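YaeQ family protein (Pseudomonas syringae pv. tomato, PDB 2OT9) is of unknown function but belongs to the YaeQ family of the PDDEXK clan of nuclease-like folds and has meso-tartaric acid bound in a pocket. Local coordinates at residues Pro33-Thr36 / Glu37-Thr41; Ala89-Leu92 / Thr93-Arg97; Val64-Pro67 / Ala68-Lys72; Arg111-Glu114 / Gly115-Pro119. One frame throughout, in Å; residues are numbered along the deposited sequence.

Contact 1: Pro33-Thr36 / Glu37-Thr41; sequences PSET and EERMT. With SRT (S,R meso-tartaric acid), chain C.
One water is gripped by three groups and ties Thr36 to Arg39: its oxygen accepts from Thr36 N at 3.0 Å and from Arg39 NE at 2.9 Å, and it donates to Ser34 O. The water sits in the guanidinium plane at the NE edge. Tartrate O1 also lies in that plane, taking a nearly straight bond from Arg39 NH2 (2.8 Å, 167°) and a weak one from NH1, while the ligand hydroxyl O2 stands over one face. Gln86 N and Val84 O bind the same ligand. Thr36 is the N-cap of helix 37-49. Its OG1, set between backbone N and carbonyl carbon (chi1 60°), turns back to accept from Arg39 N at 3.1 Å, and Thr36 O takes the first helical bond from Met40 N at 3.0 Å. The extended Glu35 side chain crosses the Arg39 stem at a slant, OE2 lying 3.6 Å from Arg39 CG; that oxygen pairs with Arg43, a turn further along the helix, rather than with the Arg39 guanidinium. The methyl CE of Met40, a selenomethionine, touches Glu35 OE1 at 3.7 Å, the two side chains crossing at about a right angle.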
loop_
_atom_site.group_PDB
_atom_site.type_symbol
_atom_site.label_atom_id
_atom_site.label_comp_id
_atom_site.label_asym_id
_atom_site.label_seq_id
_atom_site.Cartn_x
_atom_site.Cartn_y
_atom_site.Cartn_z
ATOM N N PRO A 33 1.131 -16.343 6.376
ATOM C CA PRO A 33 -0.123 -16.816 7.003
ATOM C C PRO A 33 -0.830 -15.765 7.858
ATOM O O PRO A 33 -2.051 -15.780 7.944
ATOM C CB PRO A 33 0.333 -17.982 7.878
ATOM C CG PRO A 33 1.575 -18.450 7.255
ATOM C CD PRO A 33 2.254 -17.254 6.673
ATOM N N SER A 34 -0.075 -14.842 8.449
ATOM C CA SER A 34 -0.642 -13.766 9.270
ATOM C C SER A 34 -1.160 -12.568 8.473
ATOM O O SER A 34 -1.799 -11.677 9.034
ATOM C CB SER A 34 0.392 -13.271 10.270
ATOM O OG SER A 34 0.735 -14.317 11.156
ATOM N N GLU A 35 -0.864 -12.537 7.182
ATOM C CA GLU A 35 -1.334 -11.468 6.316
ATOM C C GLU A 35 -2.717 -11.821 5.789
ATOM O O GLU A 35 -2.873 -12.788 5.041
ATOM C CB GLU A 35 -0.387 -11.239 5.144
ATOM C CG GLU A 35 -0.890 -10.165 4.174
ATOM C CD GLU A 35 0.201 -9.650 3.258
ATOM O OE1 GLU A 35 1.048 -10.464 2.840
ATOM O OE2 GLU A 35 0.202 -8.438 2.946
ATOM N N THR A 36 -3.719 -11.036 6.178
ATOM C CA THR A 36 -5.085 -11.292 5.717
ATOM C C THR A 36 -5.215 -10.906 4.246
ATOM O O THR A 36 -4.363 -10.171 3.707
ATOM C CB THR A 36 -6.133 -10.505 6.525
ATOM O OG1 THR A 36 -5.871 -9.110 6.397
ATOM C CG2 THR A 36 -6.130 -10.920 8.000
ATOM N N GLU A 37 -6.275 -11.390 3.593
ATOM C CA GLU A 37 -6.584 -10.970 2.217
ATOM C C GLU A 37 -6.709 -9.449 2.138
ATOM O O GLU A 37 -6.254 -8.843 1.175
ATOM C CB GLU A 37 -7.876 -11.640 1.705
ATOM C CG GLU A 37 -7.695 -13.104 1.362
ATOM C CD GLU A 37 -9.026 -13.845 1.143
ATOM O OE1 GLU A 37 -10.041 -13.535 1.819
ATOM O OE2 GLU A 37 -9.038 -14.753 0.291
ATOM N N GLU A 38 -7.322 -8.840 3.157
ATOM C CA GLU A 38 -7.446 -7.383 3.219
ATOM C C GLU A 38 -6.084 -6.677 3.253
ATOM O O GLU A 38 -5.857 -5.704 2.535
ATOM C CB GLU A 38 -8.304 -6.980 4.426
ATOM C CG GLU A 38 -9.818 -7.222 4.226
ATOM C CD GLU A 38 -10.281 -8.648 4.538
ATOM O OE1 GLU A 38 -9.481 -9.505 5.031
ATOM O OE2 GLU A 38 -11.487 -8.914 4.295
ATOM N N ARG A 39 -5.177 -7.171 4.086
ATOM C CA ARG A 39 -3.834 -6.572 4.187
ATOM C C ARG A 39 -3.095 -6.666 2.861
ATOM O O ARG A 39 -2.552 -5.684 2.363
ATOM C CB ARG A 39 -3.026 -7.244 5.314
ATOM C CG ARG A 39 -1.615 -6.641 5.480
ATOM C CD ARG A 39 -0.901 -7.193 6.726
ATOM N NE ARG A 39 -1.546 -6.708 7.941
ATOM C CZ ARG A 39 -1.232 -5.575 8.568
ATOM N NH1 ARG A 39 -0.228 -4.827 8.133
ATOM N NH2 ARG A 39 -1.896 -5.215 9.671
HETATM N N MSE A 40 -3.080 -7.856 2.272
HETATM C CA MSE A 40 -2.485 -8.036 0.953
HETATM C C MSE A 40 -3.090 -7.085 -0.082
HETATM O O MSE A 40 -2.365 -6.465 -0.865
HETATM C CB MSE A 40 -2.655 -9.482 0.482
HETATM C CG MSE A 40 -2.367 -9.602 -1.015
HETATM SE SE MSE A 40 -1.864 -11.410 -1.492
HETATM C CE MSE A 40 -0.241 -11.396 -0.465
ATOM N N THR A 41 -4.413 -6.969 -0.087
ATOM C CA THR A 41 -5.099 -6.074 -1.013
ATOM C C THR A 41 -4.680 -4.616 -0.836
ATOM O O THR A 41 -4.499 -3.900 -1.818
ATOM C CB THR A 41 -6.621 -6.250 -0.898
ATOM O OG1 THR A 41 -6.933 -7.615 -1.239
ATOM C CG2 THR A 41 -7.364 -5.285 -1.819
HETATM O O1 SRT C . -0.832 -2.916 10.906
HETATM O O11 SRT C . 0.229 -3.317 12.770
HETATM C C1 SRT C . 0.126 -3.394 11.531
HETATM C C2 SRT C . 1.189 -4.063 10.699
HETATM O O2 SRT C . 1.566 -5.389 11.103
HETATM C C3 SRT C . 2.369 -3.120 10.676
HETATM O O3 SRT C . 2.008 -2.160 9.679
HETATM C C4 SRT C . 3.670 -3.831 10.358
HETATM O O4 SRT C . 3.738 -4.710 9.456
HETATM O O41 SRT C . 4.667 -3.503 11.034
HETATM O O HOH W 1 -3.332 -8.985 8.288
#

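Contact 2: Ala89-Leu92 / Thr93-Arg97; sequences ADRL and TWCSR
Arg91 reaches past Cys95, one helical turn on, whose sulfur lies against two parts of it, CG and the guanidinium. From CB the chain runs straight, with CG anti to the backbone N (chi1 -179°) and no bend before NE. Arg91 CG is the first atom to meet the sulfur, at 3.8 Å from Cys95 SG. CD passes at a greater distance, then NE and CZ come near the same atom, and the guanidinium lies with one face against it, SG standing 3.9 Å above the plane of the Arg91 group and over its centre. At the tip NH1 donates to Val64 O and NH2 forms a salt bridge with Glu83. These partners hold the flat group beside the tartrate pocket, which Arg91 helps to line. Helix 89-96 is the connecting helix of a beta-alpha-beta unit between strands 78-84 and 101-106, and Trp81 of the first strand packs on both Arg91 and Cys95. On another side of the helix Thr93 doubles its hold on Ala89 O: OG1 donates at 2.7 Å and the backbone N at 2.9 Å, from opposite faces of the carbonyl plane. The Trp94 ring meets the preceding turn obliquely, CE3 lying 3.5 Å from Asp90 O, with CZ3 near Asp90 CB. Near the helix end Ser96 OG donates to Thr93 O at 2.7 Å, coming from above the carbonyl plane.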
loop_
_atom_site.group_PDB
_atom_site.type_symbol
_atom_site.label_atom_id
_atom_site.label_comp_id
_atom_site.label_asym_id
_atom_site.label_seq_id
_atom_site.Cartn_x
_atom_site.Cartn_y
_atom_site.Cartn_z
ATOM N N ALA A 89 3.435 5.178 16.320
ATOM C CA ALA A 89 4.207 6.383 16.051
ATOM C C ALA A 89 5.711 6.156 16.182
ATOM O O ALA A 89 6.482 6.822 15.516
ATOM C CB ALA A 89 3.761 7.522 16.988
ATOM N N ASP A 90 6.130 5.264 17.077
ATOM C CA ASP A 90 7.555 4.943 17.212
ATOM C C ASP A 90 8.097 4.349 15.902
ATOM O O ASP A 90 9.146 4.764 15.412
ATOM C CB ASP A 90 7.810 4.005 18.401
ATOM C CG ASP A 90 7.602 4.694 19.752
ATOM O OD1 ASP A 90 8.282 5.696 20.022
ATOM O OD2 ASP A 90 6.778 4.208 20.556
ATOM N N ARG A 91 7.355 3.420 15.316
ATOM C CA ARG A 91 7.797 2.742 14.084
ATOM C C ARG A 91 7.870 3.731 12.930
ATOM O O ARG A 91 8.853 3.758 12.178
ATOM C CB ARG A 91 6.871 1.567 13.713
ATOM C CG ARG A 91 7.350 0.851 12.429
ATOM C CD ARG A 91 6.663 -0.476 12.113
ATOM N NE ARG A 91 7.156 -0.991 10.821
ATOM C CZ ARG A 91 8.256 -1.724 10.656
ATOM N NH1 ARG A 91 9.005 -2.076 11.702
ATOM N NH2 ARG A 91 8.600 -2.131 9.432
ATOM N N LEU A 92 6.839 4.561 12.804
ATOM C CA LEU A 92 6.841 5.630 11.800
ATOM C C LEU A 92 8.004 6.584 12.001
ATOM O O LEU A 92 8.624 6.998 11.026
ATOM C CB LEU A 92 5.515 6.400 11.811
ATOM C CG LEU A 92 4.342 5.579 11.264
ATOM C CD1 LEU A 92 3.041 6.330 11.449
ATOM C CD2 LEU A 92 4.529 5.200 9.783
ATOM N N THR A 93 8.311 6.924 13.256
ATOM C CA THR A 93 9.426 7.830 13.534
ATOM C C THR A 93 10.746 7.242 13.051
ATOM O O THR A 93 11.495 7.903 12.313
ATOM C CB THR A 93 9.537 8.185 15.037
ATOM O OG1 THR A 93 8.320 8.801 15.456
ATOM C CG2 THR A 93 10.722 9.133 15.300
ATOM N N TRP A 94 11.020 6.007 13.453
ATOM C CA TRP A 94 12.289 5.383 13.128
ATOM C C TRP A 94 12.453 4.979 11.667
ATOM O O TRP A 94 13.538 5.138 11.107
ATOM C CB TRP A 94 12.578 4.214 14.064
ATOM C CG TRP A 94 12.955 4.708 15.450
ATOM C CD1 TRP A 94 13.746 5.789 15.757
ATOM C CD2 TRP A 94 12.562 4.131 16.695
ATOM N NE1 TRP A 94 13.871 5.911 17.139
ATOM C CE2 TRP A 94 13.140 4.916 17.731
ATOM C CE3 TRP A 94 11.749 3.046 17.044
ATOM C CZ2 TRP A 94 12.945 4.630 19.079
ATOM C CZ3 TRP A 94 11.563 2.771 18.389
ATOM C CH2 TRP A 94 12.148 3.559 19.380
ATOM N N CYS A 95 11.390 4.468 11.062
ATOM C CA CYS A 95 11.432 4.158 9.638
ATOM C C CYS A 95 11.634 5.414 8.802
ATOM O O CYS A 95 12.438 5.402 7.876
ATOM C CB CYS A 95 10.193 3.378 9.192
ATOM S SG CYS A 95 10.104 1.702 9.922
ATOM N N SER A 96 10.943 6.502 9.150
ATOM C CA SER A 96 11.002 7.757 8.383
ATOM C C SER A 96 12.396 8.336 8.295
ATOM O O SER A 96 12.713 9.057 7.342
ATOM C CB SER A 96 10.047 8.810 8.945
ATOM O OG SER A 96 10.498 9.280 10.201
ATOM N N ARG A 97 13.218 8.026 9.296
ATOM C CA ARG A 97 14.616 8.409 9.313
ATOM C C ARG A 97 15.439 7.644 8.271
ATOM O O ARG A 97 16.513 8.100 7.892
ATOM C CB ARG A 97 15.206 8.198 10.719
ATOM C CG ARG A 97 14.538 9.073 11.761
ATOM C CD ARG A 97 15.133 8.904 13.148
ATOM N NE ARG A 97 14.410 9.751 14.094
ATOM C CZ ARG A 97 14.537 9.700 15.419
ATOM N NH1 ARG A 97 15.374 8.834 15.988
ATOM N NH2 ARG A 97 13.820 10.525 16.173
#

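Contact 3: Val64-Pro67 / Ala68-Lys72; sequences VDEP and ALWEK
Pro67 lays the edge of its ring on the indole of Trp70, and here the packing is tight. CD sits over the six-membered ring, 3.6 Å from its centroid and 21° off the normal, a CH-pi contact in which Pro67 CD comes within 3.4 Å of Trp70 CE3. Pro67 CG follows beside it, next to Trp70 CD2, and also touches Leu69 O at 3.3 Å. The proline ring stands at about a right angle to the indole. With chi1 at 48°, Trp70 CG lies between its own backbone N and carbonyl carbon, which swings the indole back over the incoming loop. The opposite ring face is taken by Lys72, whose CE lies 3.3 Å above the Trp70 ring plane, over its centre, so the indole is sandwiched between aliphatic groups. The contact becomes looser toward the outside. Glu66 CD approaches Trp70 CZ2 obliquely at 3.7 Å, the carboxylate turned 40° from the ring, and before it Val64 and Asp65 are exposed. This is where the loop after strand 55-57 enters strand 69-72, through a classic beta bulge in which Ala68 and Leu69 both face Ile82 of strand 78-84. The charged ends look to other partners: Glu66 OE1 accepts from Arg59 N, and Lys72 NZ forms a salt bridge with Asp76. Glu66 OE2 and Lys72 NZ remain 6.5 Å apart, so the contact itself rests on C-H groups against the pi face, with any attraction between these two charges probably a minor term.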
loop_
_atom_site.group_PDB
_atom_site.type_symbol
_atom_site.label_atom_id
_atom_site.label_comp_id
_atom_site.label_asym_id
_atom_site.label_seq_id
_atom_site.Cartn_x
_atom_site.Cartn_y
_atom_site.Cartn_z
ATOM N N VAL A 64 10.263 -7.408 10.900
ATOM C CA VAL A 64 10.179 -6.066 11.479
ATOM C C VAL A 64 11.108 -5.027 10.824
ATOM O O VAL A 64 10.833 -3.829 10.873
ATOM C CB VAL A 64 10.387 -6.065 13.017
ATOM C CG1 VAL A 64 9.178 -6.695 13.711
ATOM C CG2 VAL A 64 11.692 -6.764 13.402
ATOM N N ASP A 65 12.188 -5.489 10.202
ATOM C CA ASP A 65 13.169 -4.576 9.611
ATOM C C ASP A 65 12.837 -4.173 8.167
ATOM O O ASP A 65 13.602 -3.428 7.534
ATOM C CB ASP A 65 14.572 -5.186 9.698
ATOM C CG ASP A 65 14.944 -5.581 11.120
ATOM O OD1 ASP A 65 14.724 -4.774 12.054
ATOM O OD2 ASP A 65 15.437 -6.710 11.310
ATOM N N GLU A 66 11.722 -4.677 7.640
ATOM C CA GLU A 66 11.305 -4.373 6.269
ATOM C C GLU A 66 9.897 -3.751 6.227
ATOM O O GLU A 66 9.086 -4.002 7.102
ATOM C CB GLU A 66 11.359 -5.627 5.386
ATOM C CG GLU A 66 12.782 -6.155 5.135
ATOM C CD GLU A 66 12.921 -6.945 3.840
ATOM O OE1 GLU A 66 11.955 -7.000 3.032
ATOM O OE2 GLU A 66 14.024 -7.494 3.617
ATOM N N PRO A 67 9.621 -2.893 5.228
ATOM C CA PRO A 67 8.270 -2.355 5.058
ATOM C C PRO A 67 7.401 -3.299 4.232
ATOM O O PRO A 67 7.895 -4.306 3.722
ATOM C CB PRO A 67 8.510 -1.076 4.269
ATOM C CG PRO A 67 9.748 -1.379 3.447
ATOM C CD PRO A 67 10.569 -2.358 4.232
ATOM N N ALA A 68 6.131 -2.938 4.067
ATOM C CA ALA A 68 5.222 -3.608 3.154
ATOM C C ALA A 68 5.694 -3.428 1.711
ATOM O O ALA A 68 5.702 -4.387 0.929
ATOM C CB ALA A 68 3.820 -3.056 3.337
ATOM N N LEU A 69 6.120 -2.206 1.374
ATOM C CA LEU A 69 6.726 -1.935 0.067
ATOM C C LEU A 69 7.840 -0.894 0.191
ATOM O O LEU A 69 7.820 -0.033 1.091
ATOM C CB LEU A 69 5.687 -1.433 -0.942
ATOM C CG LEU A 69 4.364 -2.155 -1.215
ATOM C CD1 LEU A 69 3.296 -1.760 -0.192
ATOM C CD2 LEU A 69 3.874 -1.803 -2.623
ATOM N N TRP A 70 8.811 -0.957 -0.715
ATOM C CA TRP A 70 9.827 0.084 -0.767
ATOM C C TRP A 70 10.414 0.288 -2.147
ATOM O O TRP A 70 10.502 -0.638 -2.949
ATOM C CB TRP A 70 10.955 -0.092 0.274
ATOM C CG TRP A 70 11.578 -1.445 0.375
ATOM C CD1 TRP A 70 11.357 -2.526 -0.436
ATOM C CD2 TRP A 70 12.557 -1.864 1.343
ATOM N NE1 TRP A 70 12.125 -3.589 -0.017
ATOM C CE2 TRP A 70 12.864 -3.213 1.072
ATOM C CE3 TRP A 70 13.191 -1.231 2.419
ATOM C CZ2 TRP A 70 13.784 -3.941 1.835
ATOM C CZ3 TRP A 70 14.112 -1.958 3.182
ATOM C CH2 TRP A 70 14.396 -3.296 2.883
ATOM N N GLU A 71 10.777 1.535 -2.416
ATOM C CA GLU A 71 11.490 1.887 -3.625
ATOM C C GLU A 71 12.907 2.246 -3.195
ATOM O O GLU A 71 13.096 3.115 -2.336
ATOM C CB GLU A 71 10.807 3.084 -4.283
ATOM C CG GLU A 71 11.413 3.546 -5.604
ATOM C CD GLU A 71 10.862 4.889 -6.065
ATOM O OE1 GLU A 71 9.762 5.287 -5.633
ATOM O OE2 GLU A 71 11.529 5.557 -6.873
ATOM N N LYS A 72 13.892 1.564 -3.772
ATOM C CA LYS A 72 15.300 1.840 -3.478
ATOM C C LYS A 72 16.055 2.378 -4.684
ATOM O O LYS A 72 15.707 2.089 -5.832
ATOM C CB LYS A 72 16.006 0.584 -2.989
ATOM C CG LYS A 72 15.505 0.073 -1.659
ATOM C CD LYS A 72 16.373 -1.092 -1.253
ATOM C CE LYS A 72 15.884 -1.738 -0.006
ATOM N NZ LYS A 72 16.994 -2.551 0.554
#

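Contact 4: Arg111-Glu114 / Gly115-Pro119; sequences RVWE and GKVIP
Helix 111-117, the crossover helix between strands 101-106 and 127-131, brings Trp113 and Val117 together one turn apart. Val117 CG2 lies over the indole face, 3.5 Å above its plane and offset toward the rim; it makes a CH-pi contact with the five-membered ring, 3.7 Å from the Trp113 centroid and 21° off the normal. The other methyl, Val117 CG1, reaches Trp113 CZ2, on the six-membered ring, at 3.9 Å. Trp113 leaves the backbone pointing away from 115-119, but with CG anti to the backbone N (chi1 179°) its indole comes back alongside Val117, the two side chains crossing obliquely. NE1 donates to Pro87 O and the ring touches Gln86, both residues of the tartrate pocket, while Ile129 packs on Trp113 and Ile118: the beta-alpha-beta unit is thus joined along one flank of the helix. Val117 N donates to Trp113 O at 2.9 Å, whereas Lys116 N is shared weakly between Val112 O and Trp113 O. Ile118 N bonds to Glu114 O at 3.0 Å, and Pro119, which has no N-H to continue the pattern, sets its CD 3.5 Å from the same Glu114 O. On the solvent-facing side the extended Glu114 carboxylate meets the Arg111 guanidinium edge with both oxygens, OE2 toward NE and OE1 toward NH2, a salt bridge whose very short modelled lengths are doubtful.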
loop_
_atom_site.group_PDB
_atom_site.type_symbol
_atom_site.label_atom_id
_atom_site.label_comp_id
_atom_site.label_asym_id
_atom_site.label_seq_id
_atom_site.Cartn_x
_atom_site.Cartn_y
_atom_site.Cartn_z
ATOM N N ARG A 111 -10.324 5.056 14.789
ATOM C CA ARG A 111 -10.617 6.060 15.818
ATOM C C ARG A 111 -9.610 6.114 16.984
ATOM O O ARG A 111 -9.079 7.190 17.312
ATOM C CB ARG A 111 -12.087 5.990 16.282
ATOM C CG ARG A 111 -12.883 7.283 15.986
ATOM C CD ARG A 111 -13.277 7.464 14.502
ATOM N NE ARG A 111 -12.174 7.898 13.639
ATOM C CZ ARG A 111 -12.108 7.649 12.330
ATOM N NH1 ARG A 111 -13.082 6.966 11.743
ATOM N NH2 ARG A 111 -11.080 8.077 11.602
ATOM N N VAL A 112 -9.285 4.963 17.563
ATOM C CA VAL A 112 -8.323 4.926 18.656
ATOM C C VAL A 112 -6.890 5.193 18.140
ATOM O O VAL A 112 -6.155 6.002 18.701
ATOM C CB VAL A 112 -8.416 3.589 19.448
ATOM C CG1 VAL A 112 -7.276 3.472 20.461
ATOM C CG2 VAL A 112 -9.763 3.485 20.160
ATOM N N TRP A 113 -6.526 4.527 17.053
ATOM C CA TRP A 113 -5.205 4.676 16.425
ATOM C C TRP A 113 -4.862 6.126 16.043
ATOM O O TRP A 113 -3.795 6.633 16.411
ATOM C CB TRP A 113 -5.137 3.771 15.185
ATOM C CG TRP A 113 -3.835 3.847 14.451
ATOM C CD1 TRP A 113 -2.711 3.116 14.701
ATOM C CD2 TRP A 113 -3.522 4.714 13.356
ATOM N NE1 TRP A 113 -1.719 3.460 13.814
ATOM C CE2 TRP A 113 -2.186 4.447 12.986
ATOM C CE3 TRP A 113 -4.240 5.694 12.651
ATOM C CZ2 TRP A 113 -1.551 5.123 11.948
ATOM C CZ3 TRP A 113 -3.613 6.358 11.602
ATOM C CH2 TRP A 113 -2.279 6.065 11.260
ATOM N N GLU A 114 -5.757 6.796 15.313
ATOM C CA GLU A 114 -5.473 8.168 14.831
ATOM C C GLU A 114 -5.212 9.116 16.009
ATOM O O GLU A 114 -4.343 9.981 15.948
ATOM C CB GLU A 114 -6.606 8.677 13.936
ATOM C CG GLU A 114 -7.892 9.011 14.692
ATOM C CD GLU A 114 -9.123 9.113 13.813
ATOM O OE1 GLU A 114 -9.026 8.983 12.560
ATOM O OE2 GLU A 114 -10.205 9.325 14.400
ATOM N N GLY A 115 -5.951 8.912 17.093
ATOM C CA GLY A 115 -5.852 9.739 18.279
ATOM C C GLY A 115 -4.507 9.646 18.956
ATOM O O GLY A 115 -4.026 10.637 19.511
ATOM N N LYS A 116 -3.908 8.456 18.932
ATOM C CA LYS A 116 -2.566 8.241 19.468
ATOM C C LYS A 116 -1.452 8.666 18.506
ATOM O O LYS A 116 -0.494 9.307 18.911
ATOM C CB LYS A 116 -2.365 6.766 19.874
ATOM C CG LYS A 116 -3.052 6.403 21.194
ATOM C CD LYS A 116 -2.618 5.052 21.704
ATOM C CE LYS A 116 -3.631 4.479 22.693
ATOM N NZ LYS A 116 -4.146 5.491 23.671
ATOM N N VAL A 117 -1.588 8.320 17.235
ATOM C CA VAL A 117 -0.487 8.473 16.288
ATOM C C VAL A 117 -0.375 9.877 15.669
ATOM O O VAL A 117 0.711 10.433 15.601
ATOM C CB VAL A 117 -0.563 7.384 15.196
ATOM C CG1 VAL A 117 0.511 7.579 14.134
ATOM C CG2 VAL A 117 -0.424 6.014 15.841
ATOM N N ILE A 118 -1.496 10.449 15.224
ATOM C CA ILE A 118 -1.450 11.724 14.498
ATOM C C ILE A 118 -0.802 12.886 15.292
ATOM O O ILE A 118 0.013 13.625 14.731
ATOM C CB ILE A 118 -2.851 12.126 13.922
ATOM C CG1 ILE A 118 -3.373 11.082 12.897
ATOM C CG2 ILE A 118 -2.846 13.544 13.378
ATOM C CD1 ILE A 118 -2.444 10.746 11.719
ATOM N N PRO A 119 -1.151 13.044 16.584
ATOM C CA PRO A 119 -0.515 14.107 17.363
ATOM C C PRO A 119 0.980 13.887 17.604
ATOM O O PRO A 119 1.684 14.858 17.888
ATOM C CB PRO A 119 -1.246 14.049 18.722
ATOM C CG PRO A 119 -2.530 13.354 18.440
ATOM C CD PRO A 119 -2.152 12.320 17.396
#

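Overall arrangement
Contact 3 is the buried one; contacts 1, 2 and 4 each pair a covered flank with an exposed one. Contact 1 starts a helix with a cap and a water, contacts 2 and 4 lie along the connecting helices of successive beta-alpha-beta units that share strand 101-106, and contact 3 feeds a loop into a strand without any hydrogen bond between its segments. Contact 2 touches contacts 3 and 4: Arg91 joins it to the 64-67 loop, and Leu92 packs on Val117. Contacts 1 and 2 contribute arginines to the tartrate pocket from different helices, their nearest atoms about 9 Å apart, whereas aromatic faces dominate contacts 3 and 4.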